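Local coordinates for protein PnpC (Pseudomonas putida, PDB 3N9T) that cleaves the aromatic ring of hydroxyquinol between its adjacent hydroxyls, as an iron(III)-dependent intradiol dioxygenase, at the interface of chains A and B. Numbering follows the deposited sequence. Chains: chain A/B, PnpC.

Contact 1: the interface of chains A and B. Residues chain A 84, 87-88, 91-92; chain B 43-44, 48-49, 53.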
loop_
_atom_site.group_PDB
_atom_site.type_symbol
_atom_site.label_atom_id
_atom_site.label_comp_id
_atom_site.label_asym_id
_atom_site.label_seq_id
_atom_site.Cartn_x
_atom_site.Cartn_y
_atom_site.Cartn_z
ATOM N N VAL A 84 9.499 6.645 3.880
ATOM C CA VAL A 84 9.956 5.738 2.851
ATOM C C VAL A 84 10.769 6.498 1.778
ATOM O O VAL A 84 11.794 6.012 1.349
ATOM C CB VAL A 84 8.786 4.974 2.216
ATOM C CG1 VAL A 84 9.303 4.140 1.042
ATOM C CG2 VAL A 84 8.193 4.010 3.255
ATOM N N LEU A 87 14.268 7.167 3.156
ATOM C CA LEU A 87 14.978 5.877 3.261
ATOM C C LEU A 87 15.496 5.452 1.895
ATOM O O LEU A 87 16.687 5.090 1.752
ATOM C CB LEU A 87 14.104 4.778 3.889
ATOM C CG LEU A 87 14.790 3.402 3.939
ATOM C CD1 LEU A 87 15.982 3.483 4.839
ATOM C CD2 LEU A 87 13.875 2.373 4.509
ATOM N N VAL A 88 14.630 5.534 0.873
ATOM C CA VAL A 88 15.008 5.135 -0.489
ATOM C C VAL A 88 16.179 6.024 -1.006
ATOM O O VAL A 88 17.170 5.539 -1.620
ATOM C CB VAL A 88 13.753 5.140 -1.449
ATOM C CG1 VAL A 88 14.118 5.116 -2.942
ATOM C CG2 VAL A 88 12.812 3.921 -1.099
ATOM N N ILE A 91 19.479 4.954 0.679
ATOM C CA ILE A 91 19.951 3.635 0.198
ATOM C C ILE A 91 20.638 3.740 -1.139
ATOM O O ILE A 91 21.601 3.038 -1.390
ATOM C CB ILE A 91 18.813 2.613 0.098
ATOM C CG1 ILE A 91 18.297 2.303 1.498
ATOM C CG2 ILE A 91 19.202 1.351 -0.743
ATOM C CD1 ILE A 91 17.046 1.378 1.433
ATOM N N ASN A 92 20.122 4.602 -1.982
ATOM C CA ASN A 92 20.669 4.800 -3.275
ATOM C C ASN A 92 21.768 5.892 -3.372
ATOM O O ASN A 92 22.209 6.238 -4.482
ATOM C CB ASN A 92 19.521 5.048 -4.225
ATOM C CG ASN A 92 18.644 3.771 -4.361
ATOM O OD1 ASN A 92 19.081 2.785 -4.942
ATOM N ND2 ASN A 92 17.479 3.759 -3.721
ATOM N N VAL B 43 12.029 -2.338 2.481
ATOM C CA VAL B 43 12.794 -1.465 1.570
ATOM C C VAL B 43 14.331 -1.689 1.787
ATOM O O VAL B 43 15.098 -1.775 0.845
ATOM C CB VAL B 43 12.412 -0.012 1.805
ATOM C CG1 VAL B 43 13.363 0.950 1.092
ATOM C CG2 VAL B 43 10.983 0.250 1.301
ATOM N N SER B 44 14.740 -1.774 3.028
ATOM C CA SER B 44 16.153 -2.008 3.384
ATOM C C SER B 44 16.650 -3.381 2.937
ATOM O O SER B 44 17.778 -3.483 2.450
ATOM C CB SER B 44 16.299 -1.931 4.894
ATOM O OG SER B 44 16.287 -0.571 5.199
ATOM N N LEU B 48 15.624 -1.319 -2.306
ATOM C CA LEU B 48 14.772 -0.814 -3.366
ATOM C C LEU B 48 15.413 0.380 -4.109
ATOM O O LEU B 48 15.922 1.325 -3.459
ATOM C CB LEU B 48 13.413 -0.338 -2.728
ATOM C CG LEU B 48 12.192 -0.321 -3.650
ATOM C CD1 LEU B 48 11.807 -1.774 -3.925
ATOM C CD2 LEU B 48 11.023 0.371 -2.934
ATOM N N THR B 49 15.409 0.348 -5.455
ATOM C CA THR B 49 15.936 1.459 -6.206
ATOM C C THR B 49 14.900 2.568 -6.319
ATOM O O THR B 49 13.701 2.369 -6.074
ATOM C CB THR B 49 16.383 1.016 -7.652
ATOM O OG1 THR B 49 15.241 0.731 -8.445
ATOM C CG2 THR B 49 17.375 -0.156 -7.600
ATOM N N TRP B 53 10.832 2.165 -6.677
ATOM C CA TRP B 53 9.949 2.952 -5.824
ATOM C C TRP B 53 8.912 3.668 -6.709
ATOM O O TRP B 53 7.691 3.601 -6.409
ATOM C CB TRP B 53 10.781 3.942 -5.020
ATOM C CG TRP B 53 9.965 4.918 -4.197
ATOM C CD1 TRP B 53 9.431 4.713 -2.935
ATOM C CD2 TRP B 53 9.512 6.207 -4.626
ATOM N NE1 TRP B 53 8.687 5.825 -2.562
ATOM C CE2 TRP B 53 8.764 6.766 -3.565
ATOM C CE3 TRP B 53 9.720 6.974 -5.788
ATOM C CZ2 TRP B 53 8.192 8.050 -3.645
ATOM C CZ3 TRP B 53 9.143 8.247 -5.870
ATOM C CH2 TRP B 53 8.381 8.762 -4.794
#
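A:Val88, A:Leu87 and A:Ile91 close around B:Val43 in the N-terminal helical region of this intradiol dioxygenase, where helix 84-91 of chain A packs on helix 26-46 of chain B. One methyl of B:Val43, CG1, takes all three. It stands anti to the backbone N (chi1 169°), and A:Leu87 meets it tip to tip through CD2 at 3.7 Å. A:Val88 crosses at about a right angle, its CG2 3.7 Å from the same CG1, while A:Ile91 slants in with CD1, which also passes over the carbonyl O of B:Val43. A:Leu87 CD2 reaches on to the hydroxyl OG of B:Ser44, a van der Waals contact.

On the other flank, CD1 of the five-membered ring of B:Trp53 is 3.9 Å from A:Val88 CG2 and 4.0 Å from A:Val84 CG1, both side chains crossing it at a slant.

A polar link comes from A:Asn92, just past the helix end. Its amide ND2 donates to B:Leu48 O at 2.9 Å, nearly straight (173° at H) and in the carbonyl plane on a lone pair. ND2 also donates to A:Val88 O within its own chain at 2.8 Å, a more bent bond, so two acceptors fix the rotation of the amide. The flat carboxamide rests beside CA of B:Thr49.

Contact 2: the interface of chains A and B. Residues chain A 43-44, 47-49; chain B 27, 88, 91-92, 94.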
loop_
_atom_site.group_PDB
_atom_site.type_symbol
_atom_site.label_atom_id
_atom_site.label_comp_id
_atom_site.label_asym_id
_atom_site.label_seq_id
_atom_site.Cartn_x
_atom_site.Cartn_y
_atom_site.Cartn_z
ATOM N N VAL A 43 0.673 -8.060 9.534
ATOM C CA VAL A 43 -0.725 -8.416 9.847
ATOM C C VAL A 43 -0.761 -9.420 11.050
ATOM O O VAL A 43 -1.569 -9.300 11.952
ATOM C CB VAL A 43 -1.395 -9.007 8.616
ATOM C CG1 VAL A 43 -2.744 -9.643 8.952
ATOM C CG2 VAL A 43 -1.620 -7.916 7.557
ATOM N N SER A 44 0.119 -10.391 11.028
ATOM C CA SER A 44 0.219 -11.395 12.104
ATOM C C SER A 44 0.657 -10.788 13.434
ATOM O O SER A 44 0.115 -11.165 14.475
ATOM C CB SER A 44 1.251 -12.437 11.708
ATOM O OG SER A 44 0.611 -13.263 10.786
ATOM N N GLU A 47 -2.173 -8.670 14.734
ATOM C CA GLU A 47 -3.457 -9.419 14.699
ATOM C C GLU A 47 -4.539 -8.513 14.207
ATOM O O GLU A 47 -5.525 -8.238 14.889
ATOM C CB GLU A 47 -3.729 -10.049 16.075
ATOM C CG GLU A 47 -2.602 -11.045 16.353
ATOM C CD GLU A 47 -2.844 -11.970 17.534
ATOM O OE1 GLU A 47 -3.565 -11.599 18.441
ATOM O OE2 GLU A 47 -2.295 -13.070 17.537
ATOM N N LEU A 48 -4.301 -7.951 13.017
ATOM C CA LEU A 48 -5.217 -7.008 12.404
ATOM C C LEU A 48 -6.668 -7.538 12.381
ATOM O O LEU A 48 -6.905 -8.708 11.989
ATOM C CB LEU A 48 -4.751 -6.753 10.922
ATOM C CG LEU A 48 -5.173 -5.425 10.289
ATOM C CD1 LEU A 48 -4.363 -4.320 10.967
ATOM C CD2 LEU A 48 -4.829 -5.442 8.793
ATOM N N THR A 49 -7.640 -6.708 12.804
ATOM C CA THR A 49 -9.019 -7.122 12.749
ATOM C C THR A 49 -9.582 -6.921 11.349
ATOM O O THR A 49 -9.011 -6.209 10.511
ATOM C CB THR A 49 -9.902 -6.322 13.783
ATOM O OG1 THR A 49 -10.053 -4.979 13.353
ATOM C CG2 THR A 49 -9.334 -6.427 15.207
ATOM N N ARG B 27 -3.925 1.675 20.026
ATOM C CA ARG B 27 -4.053 0.662 18.983
ATOM C C ARG B 27 -3.554 1.192 17.616
ATOM O O ARG B 27 -2.844 0.533 16.912
ATOM C CB ARG B 27 -5.515 0.247 18.805
ATOM C CG ARG B 27 -5.705 -0.759 17.610
ATOM C CD ARG B 27 -4.830 -2.045 17.868
ATOM N NE ARG B 27 -5.185 -3.080 16.854
ATOM C CZ ARG B 27 -4.596 -4.245 16.722
ATOM N NH1 ARG B 27 -3.545 -4.563 17.476
ATOM N NH2 ARG B 27 -5.031 -5.082 15.764
ATOM N N VAL B 88 -6.112 -12.507 7.185
ATOM C CA VAL B 88 -6.944 -11.736 8.116
ATOM C C VAL B 88 -8.152 -12.596 8.600
ATOM O O VAL B 88 -8.513 -12.626 9.809
ATOM C CB VAL B 88 -7.379 -10.358 7.478
ATOM C CG1 VAL B 88 -8.546 -9.678 8.213
ATOM C CG2 VAL B 88 -6.136 -9.387 7.414
ATOM N N ILE B 91 -6.952 -15.209 11.170
ATOM C CA ILE B 91 -6.569 -14.590 12.460
ATOM C C ILE B 91 -7.773 -14.272 13.308
ATOM O O ILE B 91 -7.723 -14.399 14.518
ATOM C CB ILE B 91 -5.740 -13.315 12.269
ATOM C CG1 ILE B 91 -4.396 -13.684 11.652
ATOM C CG2 ILE B 91 -5.640 -12.454 13.571
ATOM C CD1 ILE B 91 -3.578 -12.404 11.307
ATOM N N ASN B 92 -8.832 -13.845 12.662
ATOM C CA ASN B 92 -10.033 -13.508 13.336
ATOM C C ASN B 92 -11.044 -14.672 13.517
ATOM O O ASN B 92 -12.180 -14.448 13.969
ATOM C CB ASN B 92 -10.639 -12.320 12.627
ATOM C CG ASN B 92 -9.730 -11.068 12.793
ATOM O OD1 ASN B 92 -9.626 -10.526 13.885
ATOM N ND2 ASN B 92 -8.995 -10.705 11.747
ATOM N N ARG B 94 -10.049 -18.045 14.802
ATOM C CA ARG B 94 -9.154 -19.119 15.212
ATOM C C ARG B 94 -10.000 -20.155 15.945
ATOM O O ARG B 94 -10.939 -19.753 16.633
ATOM C CB ARG B 94 -8.021 -18.580 16.087
ATOM C CG ARG B 94 -7.049 -17.740 15.292
ATOM C CD ARG B 94 -6.139 -16.893 16.248
ATOM N NE ARG B 94 -4.889 -16.589 15.550
ATOM C CZ ARG B 94 -4.044 -15.644 15.941
ATOM N NH1 ARG B 94 -4.298 -14.952 17.032
ATOM N NH2 ARG B 94 -2.948 -15.423 15.246
HETATM O O HOH W 1 -7.746 -9.827 15.653
HETATM O O HOH W 2 -0.422 -13.716 15.293
#
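A:Glu47 and B:Arg94 form a salt bridge between the two subunits, with NH1 of the guanidinium 2.8 Å from the carboxylate OE2. The side chains meet at about a right angle. OE2 lies in the guanidinium plane, yet NH1 meets OE2 from above the carboxylate plane, 67° out of it, and the two flat groups are turned 68° apart. The other terminal nitrogen, NH2, makes a weak bond to the same oxygen. B:Arg94 is extended from CG to NE, and one guanidinium face sits over B:Ile91 CG2, an apolar support from its own chain.

Two waters add links across the contact. Water 2 lies at the guanidinium edge, 3.0 Å from B:Arg94 NH2, and also bonds A:Glu47 OE2 and A:Ser44 O. Water 1, 2.7 Å from the amide oxygen OD1 of B:Asn92, also bonds the backbone A:Glu47 O. With ND2 of B:Asn92 held by A:Leu48 O, as in contact 1 with the chains exchanged, both ends of the carboxamide are engaged. B:Arg27 adds a weak bond from NH2 to A:Glu47 O.

Beneath this polar layer B:Ile91 CG2, anti to the backbone N, packs 3.9 Å from A:Glu47 CA, while its CD1 repeats the valine contact of contact 1.

The site lies where helix 26-46 of chain A turns into the loop before helix 50-65, facing the end of helix 84-91 of chain B.

Contact 3: the interface of chains A and B. Residues chain A 39-40, 43, 53; chain B 82-84, 87.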
loop_
_atom_site.group_PDB
_atom_site.type_symbol
_atom_site.label_atom_id
_atom_site.label_comp_id
_atom_site.label_asym_id
_atom_site.label_seq_id
_atom_site.Cartn_x
_atom_site.Cartn_y
_atom_site.Cartn_z
ATOM N N LEU A 39 4.501 -7.986 4.713
ATOM C CA LEU A 39 3.108 -7.597 4.842
ATOM C C LEU A 39 2.363 -8.580 5.765
ATOM O O LEU A 39 1.626 -8.171 6.680
ATOM C CB LEU A 39 2.511 -7.712 3.456
ATOM C CG LEU A 39 1.114 -7.216 3.140
ATOM C CD1 LEU A 39 0.796 -5.887 3.787
ATOM C CD2 LEU A 39 1.012 -7.159 1.581
ATOM N N HIS A 40 2.582 -9.882 5.526
ATOM C CA HIS A 40 1.961 -10.916 6.322
ATOM C C HIS A 40 2.521 -10.937 7.759
ATOM O O HIS A 40 1.747 -11.148 8.671
ATOM C CB HIS A 40 2.160 -12.327 5.715
ATOM C CG HIS A 40 1.236 -12.619 4.568
ATOM N ND1 HIS A 40 0.439 -13.747 4.530
ATOM C CD2 HIS A 40 0.938 -11.911 3.452
ATOM C CE1 HIS A 40 -0.265 -13.746 3.410
ATOM N NE2 HIS A 40 0.018 -12.642 2.744
ATOM N N VAL A 43 0.673 -8.060 9.534
ATOM C CA VAL A 43 -0.725 -8.416 9.847
ATOM C C VAL A 43 -0.761 -9.420 11.050
ATOM O O VAL A 43 -1.569 -9.300 11.952
ATOM C CB VAL A 43 -1.395 -9.007 8.616
ATOM C CG1 VAL A 43 -2.744 -9.643 8.952
ATOM C CG2 VAL A 43 -1.620 -7.916 7.557
ATOM N N TRP A 53 -8.693 -3.917 8.701
ATOM C CA TRP A 53 -8.372 -4.244 7.316
ATOM C C TRP A 53 -9.252 -3.389 6.386
ATOM O O TRP A 53 -8.720 -2.758 5.436
ATOM C CB TRP A 53 -8.594 -5.732 7.089
ATOM C CG TRP A 53 -8.430 -6.175 5.649
ATOM C CD1 TRP A 53 -7.251 -6.498 4.998
ATOM C CD2 TRP A 53 -9.470 -6.242 4.666
ATOM N NE1 TRP A 53 -7.522 -6.779 3.665
ATOM C CE2 TRP A 53 -8.879 -6.672 3.457
ATOM C CE3 TRP A 53 -10.862 -6.040 4.708
ATOM C CZ2 TRP A 53 -9.632 -6.871 2.284
ATOM C CZ3 TRP A 53 -11.608 -6.229 3.538
ATOM C CH2 TRP A 53 -10.976 -6.638 2.340
ATOM N N LEU B 82 -2.576 -11.269 -2.802
ATOM C CA LEU B 82 -1.331 -11.302 -2.028
ATOM C C LEU B 82 -1.536 -12.077 -0.744
ATOM O O LEU B 82 -0.615 -12.166 0.099
ATOM C CB LEU B 82 -0.850 -9.890 -1.676
ATOM C CG LEU B 82 -0.460 -8.985 -2.838
ATOM C CD1 LEU B 82 0.009 -7.642 -2.326
ATOM C CD2 LEU B 82 0.697 -9.702 -3.579
ATOM N N GLY B 83 -2.731 -12.654 -0.586
ATOM C CA GLY B 83 -3.021 -13.582 0.555
ATOM C C GLY B 83 -3.362 -12.893 1.881
ATOM O O GLY B 83 -3.549 -13.550 2.930
ATOM N N VAL B 84 -3.472 -11.578 1.821
ATOM C CA VAL B 84 -3.753 -10.816 3.017
ATOM C C VAL B 84 -5.209 -11.050 3.481
ATOM O O VAL B 84 -5.441 -11.213 4.660
ATOM C CB VAL B 84 -3.476 -9.321 2.806
ATOM C CG1 VAL B 84 -3.923 -8.544 4.047
ATOM C CG2 VAL B 84 -1.964 -9.110 2.638
ATOM N N LEU B 87 -5.390 -14.435 5.242
ATOM C CA LEU B 87 -4.646 -14.336 6.513
ATOM C C LEU B 87 -5.497 -13.638 7.564
ATOM O O LEU B 87 -5.633 -14.140 8.704
ATOM C CB LEU B 87 -3.289 -13.632 6.343
ATOM C CG LEU B 87 -2.524 -13.443 7.664
ATOM C CD1 LEU B 87 -2.175 -14.787 8.222
ATOM C CD2 LEU B 87 -1.246 -12.712 7.438
#
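A:His40 and B:Leu82 join through a backbone carbonyl: helix 26-46 of chain A runs past the short turn of B:Leu82 and B:Gly83 (phi 81°, a positive value) that leads into helix 84-91 of chain B. This belongs to the helical N-terminal region of the intradiol dioxygenase.

The imidazole of A:His40 points its NE2 at B:Leu82 O, donating at 2.8 Å with 162° at H. The donor lies in the carbonyl plane, and the acceptor falls close to the ring plane, so the ring edge meets the carbonyl. CG of A:His40 stands anti to its own carbonyl carbon (chi1 -79°), which carries the ring out to the turn. There CE1 comes 3.3 Å from B:Gly83 O. The other ring nitrogen, A:His40 ND1, is 3.5 Å from the methyl CD2 of B:Leu87. B:Leu87 crosses the histidine obliquely, its CD2 also touching A:His40 CB and CG. An alanine here would probably leave B:Leu82 O without its donor and open a gap beside B:Leu87.

Next to it in the chain, A:Leu39 crosses B:Val84 at about a right angle, CG 3.6 Å from CG2 and the CD2 methyl close behind at 3.7 Å from the same CG2. A:Leu39 CD2 also reaches B:Leu82 CD1, 4.1 Å away. The other methyl of B:Val84, CG1, turns to CD1 of A:Trp53, the same pairing as in contact 1.

Contacts 2 and 3 are neighbours, their C-alpha centres about 9 Å apart, and they share A:Val43; together they follow helix 26-46 of chain A along helix 84-91 of chain B. Contact 1 lies about 28 Å from contact 2 and 22 Å from contact 3, and uses the same helices 26-46 and 84-91 with the chains exchanged, with helix 50-65 also contributing to contacts 1 and 3. The two-fold symmetry therefore repeats each arrangement on the far side. Such reciprocal packing of the N-terminal helices suits a dimer, although the structure alone does not show that this is the form in solution.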